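Long-range contacts in PrgA (Enterococcus faecalis, PDB 6Z9K), which provides surface exclusion that protects enterococci against unwanted conjugation, acting as a cell-wall-anchored protein of which this chain is the CAP domain: residues 9-17 against 236-246; 18-26 against 34-42. One frame throughout, in Å; residues are numbered along the deposited sequence.

Contact 1 of 2, residues 9-17 against 236-246; sequences ELKGHKGIN and MKSKEELQQEI
Lys-239 NZ donates to Asn-17 OD1 over 2.8 Å, in the plane of the amide and on a lone pair. The same ammonium group gives a second bond to a water within hydrogen-bonding distance of the carbonyl oxygens of His-13 and Gly-15, while another water joins Asn-17 OD1 to Glu-240 OE2. To get there the lysine chain bends at chi3 (-98°), and on the way Lys-239 CG lies over one face of the His-13 ring, 3.5 Å from the centroid. The imidazole is fixed at both nitrogens: His-13 NE2 donates almost straight (176°) to Lys-237 O, 2.8 Å away in the ring plane, and His-13 ND1 accepts from Gly-15 N, tilted from that plane, at 3.0 Å. These bonds are consistent with the neutral tautomer protonated at NE2 and would hold the ring against rotation. Lys-237 O lies just ahead of helix 239-245, whose start is a capping box in which Ser-238 OG takes Glu-241 N and Glu-241 OE1 takes Ser-238 N. Toward the C-terminus the contact becomes mainly apolar. Leu-10 CD2 rests on Leu-242 CB at 4.1 Å, and Leu-10 CD1 meets Ile-246 CD1 tip to tip, 3.9 Å apart.

Contact 2 of 2, residues 18-26 against 34-42; sequences LPPKFSADY and EIATLEKTA
Leu-38 projects from helix 32-45 into the bend of segment 18-26 and touches it with both methyls. Its CG stands opposite the backbone N (chi1 -179°), which carries the two methyls out toward Pro-19 to Tyr-26. Leu-38 CD2 sits over one face of the Tyr-26 ring, 3.9 Å from the centroid and 14° off the normal, a CH-pi contact, and also approaches the edge of the Phe-22 ring. CD1 lies against the backbone of Pro-20 and Lys-21, and Leu-38 CG packs 3.6 Å from Pro-19 CG. One turn later Ala-42 CB meets Pro-19 CG at 3.8 Å, so the pyrrolidine ring bridges two successive turns of the helix.

Polar bonds flank this apolar centre. Tyr-26 OH donates to Glu-39 OE2 over 2.6 Å, on the anti side and somewhat out of the plane of the carboxylate, which stands nearly perpendicular (87°) to the phenol ring. Glu-39 OE2 is also bonded to Tyr-183 OH, and this second hydroxyl helps to hold the carboxylate in place. At the exposed margin the extended Lys-21 side chain brings NZ to the anti lone pair of Glu-34 OE2, a 2.8 Å salt bridge; Glu-34 OE1 is held separately by Ser-31 N.

Pro-20 and Lys-21 are the central pair of a type II beta turn from Pro-19 to Phe-22. The segment runs antiparallel along helix 32-45, from Ala-42 to Ile-35, while Phe-176 of helix 160-176 packs on Pro-19 and Ala-42 and meets Phe-22 edge-to-face. The arrangement is a type II turn and the chain after it packed along one side of a helix, at the edge of the CAP domain, with Tyr-26 about 10 Å from the magnesium ligand His-185 between side chains.

In the fold
Contacts 1 and 2 follow one another directly along the N-terminal part of the chain, residues 9-17 leading straight into 18-26, and their centres lie 20 Å apart. Their partners differ greatly in sequence distance: contact 2 is local, pairing the lead-in to helix 26-29 with helix 32-45, whereas contact 1 spans 218 intervening residues to reach helix 239-245. Helices 70-90 and 160-176 border both, with Arg-168 bonding to the backbone of Lys-14 and Gly-15, and Phe-176 reaching across to Ile-16 of segment 9-17. Contact 1 brings the two ends of this construct together, so that in the full-length protein the chain probably enters and leaves the CAP domain on the same side.

Contact 1 of 2, residues 9-17 against 236-246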
# COMPACT_ATOMS: atom_id res chain seq x y z
N GLU A 9 15.80 10.98 13.23
CA GLU A 9 14.94 9.78 13.06
C GLU A 9 13.46 10.17 13.25
O GLU A 9 12.61 9.65 12.49
CB GLU A 9 15.39 8.71 14.06
CG GLU A 9 14.60 7.41 13.97
CD GLU A 9 15.31 6.23 14.61
OE1 GLU A 9 16.49 6.38 14.95
OE2 GLU A 9 14.68 5.17 14.77
N LEU A 10 13.16 11.02 14.23
CA LEU A 10 11.76 11.28 14.62
C LEU A 10 11.13 12.26 13.63
O LEU A 10 10.02 11.97 13.20
CB LEU A 10 11.66 11.75 16.07
CG LEU A 10 11.48 10.62 17.10
CD1 LEU A 10 11.67 11.14 18.52
CD2 LEU A 10 10.12 9.94 16.97
N LYS A 11 11.81 13.34 13.23
CA LYS A 11 11.22 14.33 12.26
C LYS A 11 10.92 13.64 10.92
O LYS A 11 9.91 14.04 10.27
CB LYS A 11 12.10 15.56 12.05
CG LYS A 11 13.34 15.36 11.19
CD LYS A 11 14.25 16.58 11.16
CE LYS A 11 14.87 16.91 12.51
NZ LYS A 11 16.01 17.86 12.36
N GLY A 12 11.73 12.64 10.56
CA GLY A 12 11.62 11.89 9.29
C GLY A 12 10.76 10.64 9.40
O GLY A 12 10.51 10.00 8.38
N HIS A 13 10.28 10.30 10.60
CA HIS A 13 9.53 9.04 10.84
C HIS A 13 8.23 9.16 10.08
O HIS A 13 7.48 10.12 10.32
CB HIS A 13 9.27 8.77 12.33
CG HIS A 13 8.78 7.39 12.63
ND1 HIS A 13 7.54 6.96 12.23
CD2 HIS A 13 9.33 6.35 13.30
CE1 HIS A 13 7.36 5.70 12.64
NE2 HIS A 13 8.44 5.32 13.31
N LYS A 14 7.94 8.18 9.22
CA LYS A 14 6.81 8.30 8.25
C LYS A 14 5.56 7.58 8.74
O LYS A 14 4.61 7.50 8.00
CB LYS A 14 7.29 7.79 6.89
CG LYS A 14 8.15 8.82 6.18
CD LYS A 14 8.99 8.26 5.12
CE LYS A 14 10.06 9.20 4.60
NZ LYS A 14 10.98 9.68 5.66
N GLY A 15 5.54 7.15 10.00
CA GLY A 15 4.37 6.47 10.58
C GLY A 15 3.12 7.31 10.41
O GLY A 15 3.17 8.56 10.54
N ILE A 16 2.02 6.65 10.15
CA ILE A 16 0.72 7.32 10.01
C ILE A 16 0.19 7.66 11.39
O ILE A 16 0.15 6.78 12.29
CB ILE A 16 -0.24 6.47 9.16
CG1 ILE A 16 0.35 6.30 7.76
CG2 ILE A 16 -1.62 7.11 9.10
CD1 ILE A 16 -0.26 5.17 7.03
N ASN A 17 -0.25 8.88 11.55
CA ASN A 17 -0.73 9.34 12.88
C ASN A 17 -2.21 9.00 13.03
O ASN A 17 -3.02 9.46 12.19
CB ASN A 17 -0.51 10.83 13.03
CG ASN A 17 0.95 11.19 12.90
OD1 ASN A 17 1.77 10.63 13.64
ND2 ASN A 17 1.28 12.06 11.96
N MET A 236 8.68 -1.65 11.43
CA MET A 236 9.48 -0.46 11.82
C MET A 236 9.16 -0.16 13.29
O MET A 236 8.05 -0.44 13.71
CB MET A 236 9.13 0.75 10.94
CG MET A 236 7.74 1.28 11.21
SD MET A 236 7.06 2.46 10.03
CE MET A 236 8.50 3.36 9.53
N LYS A 237 10.08 0.48 14.03
CA LYS A 237 9.77 0.91 15.42
C LYS A 237 8.68 1.97 15.33
O LYS A 237 8.78 2.80 14.42
CB LYS A 237 11.02 1.43 16.14
CG LYS A 237 11.72 0.40 17.02
CD LYS A 237 11.72 0.79 18.50
CE LYS A 237 12.13 -0.33 19.43
NZ LYS A 237 13.60 -0.36 19.64
N SER A 238 7.65 1.91 16.17
CA SER A 238 6.56 2.90 16.18
C SER A 238 7.11 4.21 16.74
O SER A 238 8.11 4.17 17.46
CB SER A 238 5.34 2.45 16.94
OG SER A 238 5.52 2.55 18.35
N LYS A 239 6.49 5.34 16.40
CA LYS A 239 6.86 6.64 17.00
C LYS A 239 6.72 6.57 18.51
O LYS A 239 7.60 7.11 19.24
CB LYS A 239 5.97 7.73 16.44
CG LYS A 239 6.45 8.30 15.12
CD LYS A 239 5.99 9.74 14.94
CE LYS A 239 4.77 9.78 14.08
NZ LYS A 239 4.51 11.17 13.67
N GLU A 240 5.66 5.92 18.97
CA GLU A 240 5.33 5.80 20.41
C GLU A 240 6.40 4.99 21.14
O GLU A 240 6.84 5.45 22.24
CB GLU A 240 3.90 5.24 20.54
CG GLU A 240 2.82 6.20 20.08
CD GLU A 240 2.54 6.22 18.57
OE1 GLU A 240 3.04 5.35 17.87
OE2 GLU A 240 1.83 7.14 18.11
N GLU A 241 6.87 3.88 20.56
CA GLU A 241 8.03 3.09 21.06
C GLU A 241 9.27 3.99 21.14
O GLU A 241 9.92 3.95 22.19
CB GLU A 241 8.33 1.87 20.19
CG GLU A 241 7.41 0.68 20.46
CD GLU A 241 7.13 -0.23 19.27
OE1 GLU A 241 7.91 -0.16 18.26
OE2 GLU A 241 6.12 -1.00 19.34
N LEU A 242 9.57 4.76 20.09
CA LEU A 242 10.77 5.63 20.01
C LEU A 242 10.70 6.74 21.06
O LEU A 242 11.72 6.98 21.71
CB LEU A 242 10.90 6.27 18.63
CG LEU A 242 11.43 5.37 17.52
CD1 LEU A 242 11.85 6.22 16.32
CD2 LEU A 242 12.60 4.50 18.01
N GLN A 243 9.56 7.43 21.16
CA GLN A 243 9.31 8.46 22.19
C GLN A 243 9.45 7.81 23.58
O GLN A 243 10.13 8.41 24.40
CB GLN A 243 7.96 9.15 21.95
CG GLN A 243 7.95 10.05 20.72
CD GLN A 243 6.62 10.27 20.03
OE1 GLN A 243 5.60 9.63 20.32
NE2 GLN A 243 6.61 11.19 19.08
N GLN A 244 8.88 6.61 23.81
CA GLN A 244 8.91 5.93 25.15
C GLN A 244 10.34 5.46 25.48
O GLN A 244 10.61 5.22 26.69
CB GLN A 244 7.92 4.76 25.28
CG GLN A 244 8.07 3.93 26.56
CD GLN A 244 7.62 4.61 27.84
OE1 GLN A 244 6.80 5.53 27.83
NE2 GLN A 244 8.15 4.14 28.97
N GLU A 245 11.22 5.32 24.48
CA GLU A 245 12.66 5.03 24.72
C GLU A 245 13.32 6.25 25.36
O GLU A 245 14.01 6.07 26.40
CB GLU A 245 13.38 4.58 23.45
CG GLU A 245 13.53 3.06 23.37
CD GLU A 245 13.59 2.44 21.97
OE1 GLU A 245 13.93 3.17 21.01
OE2 GLU A 245 13.29 1.22 21.85
N ILE A 246 13.11 7.44 24.79
CA ILE A 246 13.66 8.74 25.30
C ILE A 246 13.07 9.05 26.69
O ILE A 246 13.82 9.07 27.66
CB ILE A 246 13.37 9.87 24.29
CG1 ILE A 246 14.21 9.70 23.01
CG2 ILE A 246 13.54 11.24 24.93
CD1 ILE A 246 13.57 10.26 21.76
O HOH W 1 7.25 12.22 12.14
O HOH W 2 4.88 10.55 10.97
O HOH W 3 1.56 8.76 15.88

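Contact 2 of 2, residues 18-26 against 34-42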
# COMPACT_ATOMS: atom_id res chain seq x y z
N LEU A 18 -2.57 8.15 13.99
CA LEU A 18 -3.97 7.70 14.08
C LEU A 18 -4.72 8.70 14.93
O LEU A 18 -4.26 9.16 15.98
CB LEU A 18 -4.10 6.30 14.66
CG LEU A 18 -3.36 5.22 13.89
CD1 LEU A 18 -3.62 3.86 14.51
CD2 LEU A 18 -3.73 5.23 12.43
N PRO A 19 -5.96 9.01 14.53
CA PRO A 19 -6.81 9.90 15.30
C PRO A 19 -7.52 9.14 16.41
O PRO A 19 -7.64 7.90 16.36
CB PRO A 19 -7.85 10.34 14.27
CG PRO A 19 -7.99 9.13 13.38
CD PRO A 19 -6.58 8.58 13.26
N PRO A 20 -8.03 9.84 17.44
CA PRO A 20 -8.90 9.19 18.41
C PRO A 20 -10.12 8.55 17.75
O PRO A 20 -10.61 9.07 16.74
CB PRO A 20 -9.33 10.34 19.34
CG PRO A 20 -8.29 11.41 19.13
CD PRO A 20 -7.93 11.28 17.66
N LYS A 21 -10.54 7.41 18.29
CA LYS A 21 -11.73 6.65 17.86
C LYS A 21 -11.50 5.94 16.54
O LYS A 21 -12.42 5.32 16.04
CB LYS A 21 -12.98 7.52 17.75
CG LYS A 21 -13.26 8.30 19.01
CD LYS A 21 -14.59 8.95 18.92
CE LYS A 21 -14.75 10.00 19.97
NZ LYS A 21 -16.05 10.71 19.88
N PHE A 22 -10.26 5.82 16.08
CA PHE A 22 -9.99 5.04 14.86
C PHE A 22 -10.22 3.55 15.10
O PHE A 22 -9.94 3.05 16.19
CB PHE A 22 -8.57 5.30 14.37
CG PHE A 22 -8.32 4.73 12.98
CD1 PHE A 22 -8.99 5.23 11.88
CD2 PHE A 22 -7.42 3.70 12.78
CE1 PHE A 22 -8.73 4.74 10.60
CE2 PHE A 22 -7.23 3.16 11.51
CZ PHE A 22 -7.85 3.71 10.43
N SER A 23 -10.78 2.88 14.09
CA SER A 23 -10.97 1.41 14.07
C SER A 23 -11.13 0.99 12.62
O SER A 23 -11.30 1.88 11.77
CB SER A 23 -12.16 0.98 14.87
OG SER A 23 -13.35 1.40 14.23
N ALA A 24 -11.01 -0.30 12.36
CA ALA A 24 -11.08 -0.84 10.99
C ALA A 24 -12.50 -0.65 10.44
O ALA A 24 -12.64 -0.72 9.21
CB ALA A 24 -10.65 -2.28 11.01
N ASP A 25 -13.47 -0.30 11.28
CA ASP A 25 -14.88 -0.20 10.84
C ASP A 25 -15.48 1.09 11.40
O ASP A 25 -16.69 1.12 11.70
CB ASP A 25 -15.66 -1.46 11.26
CG ASP A 25 -15.61 -1.79 12.72
OD1 ASP A 25 -14.86 -1.10 13.43
OD2 ASP A 25 -16.38 -2.71 13.16
N TYR A 26 -14.68 2.15 11.50
CA TYR A 26 -15.16 3.41 12.12
C TYR A 26 -16.38 3.94 11.35
O TYR A 26 -17.20 4.69 11.93
CB TYR A 26 -14.03 4.43 12.22
CG TYR A 26 -13.62 5.15 10.95
CD1 TYR A 26 -14.37 6.21 10.45
CD2 TYR A 26 -12.43 4.83 10.33
CE1 TYR A 26 -13.98 6.88 9.30
CE2 TYR A 26 -12.04 5.49 9.16
CZ TYR A 26 -12.81 6.53 8.67
OH TYR A 26 -12.40 7.22 7.55
N GLU A 34 -19.04 12.25 14.39
CA GLU A 34 -17.72 11.68 14.81
C GLU A 34 -16.90 11.28 13.58
O GLU A 34 -15.66 11.40 13.61
CB GLU A 34 -17.90 10.40 15.62
CG GLU A 34 -18.45 10.66 16.99
CD GLU A 34 -18.77 9.38 17.75
OE1 GLU A 34 -19.59 8.58 17.26
OE2 GLU A 34 -18.15 9.17 18.85
N ILE A 35 -17.53 10.72 12.55
CA ILE A 35 -16.79 10.37 11.29
C ILE A 35 -16.18 11.65 10.71
O ILE A 35 -14.99 11.63 10.35
CB ILE A 35 -17.71 9.67 10.28
CG1 ILE A 35 -18.10 8.28 10.78
CG2 ILE A 35 -17.02 9.60 8.89
CD1 ILE A 35 -19.23 7.66 10.09
N ALA A 36 -16.95 12.72 10.58
CA ALA A 36 -16.48 13.97 9.97
C ALA A 36 -15.27 14.45 10.76
O ALA A 36 -14.26 14.91 10.17
CB ALA A 36 -17.59 14.99 9.91
N THR A 37 -15.38 14.44 12.10
CA THR A 37 -14.33 14.95 13.01
C THR A 37 -13.08 14.10 12.86
O THR A 37 -11.99 14.65 12.73
CB THR A 37 -14.84 14.95 14.46
OG1 THR A 37 -15.87 15.94 14.59
CG2 THR A 37 -13.75 15.23 15.45
N LEU A 38 -13.24 12.78 12.84
CA LEU A 38 -12.11 11.83 12.72
C LEU A 38 -11.37 12.09 11.41
O LEU A 38 -10.09 12.11 11.44
CB LEU A 38 -12.60 10.38 12.78
CG LEU A 38 -11.53 9.29 12.68
CD1 LEU A 38 -11.99 8.03 13.39
CD2 LEU A 38 -11.21 8.93 11.23
N GLU A 39 -12.11 12.19 10.31
CA GLU A 39 -11.46 12.31 9.00
C GLU A 39 -10.77 13.67 8.91
O GLU A 39 -9.62 13.74 8.42
CB GLU A 39 -12.46 12.03 7.89
CG GLU A 39 -13.00 10.63 7.94
CD GLU A 39 -13.79 10.19 6.73
OE1 GLU A 39 -14.23 11.09 5.96
OE2 GLU A 39 -14.03 9.00 6.64
N LYS A 40 -11.41 14.73 9.39
CA LYS A 40 -10.80 16.07 9.30
C LYS A 40 -9.51 16.11 10.14
O LYS A 40 -8.45 16.59 9.64
CB LYS A 40 -11.78 17.14 9.75
CG LYS A 40 -11.24 18.55 9.70
CD LYS A 40 -12.23 19.52 10.28
CE LYS A 40 -11.69 20.94 10.35
NZ LYS A 40 -12.10 21.65 9.11
N THR A 41 -9.56 15.52 11.33
CA THR A 41 -8.41 15.47 12.27
C THR A 41 -7.29 14.67 11.59
O THR A 41 -6.11 15.07 11.55
CB THR A 41 -8.80 14.78 13.59
OG1 THR A 41 -9.77 15.62 14.21
CG2 THR A 41 -7.63 14.57 14.53
N ALA A 42 -7.61 13.47 11.14
CA ALA A 42 -6.59 12.55 10.64
C ALA A 42 -5.94 13.13 9.37
O ALA A 42 -4.74 12.95 9.19
CB ALA A 42 -7.20 11.23 10.32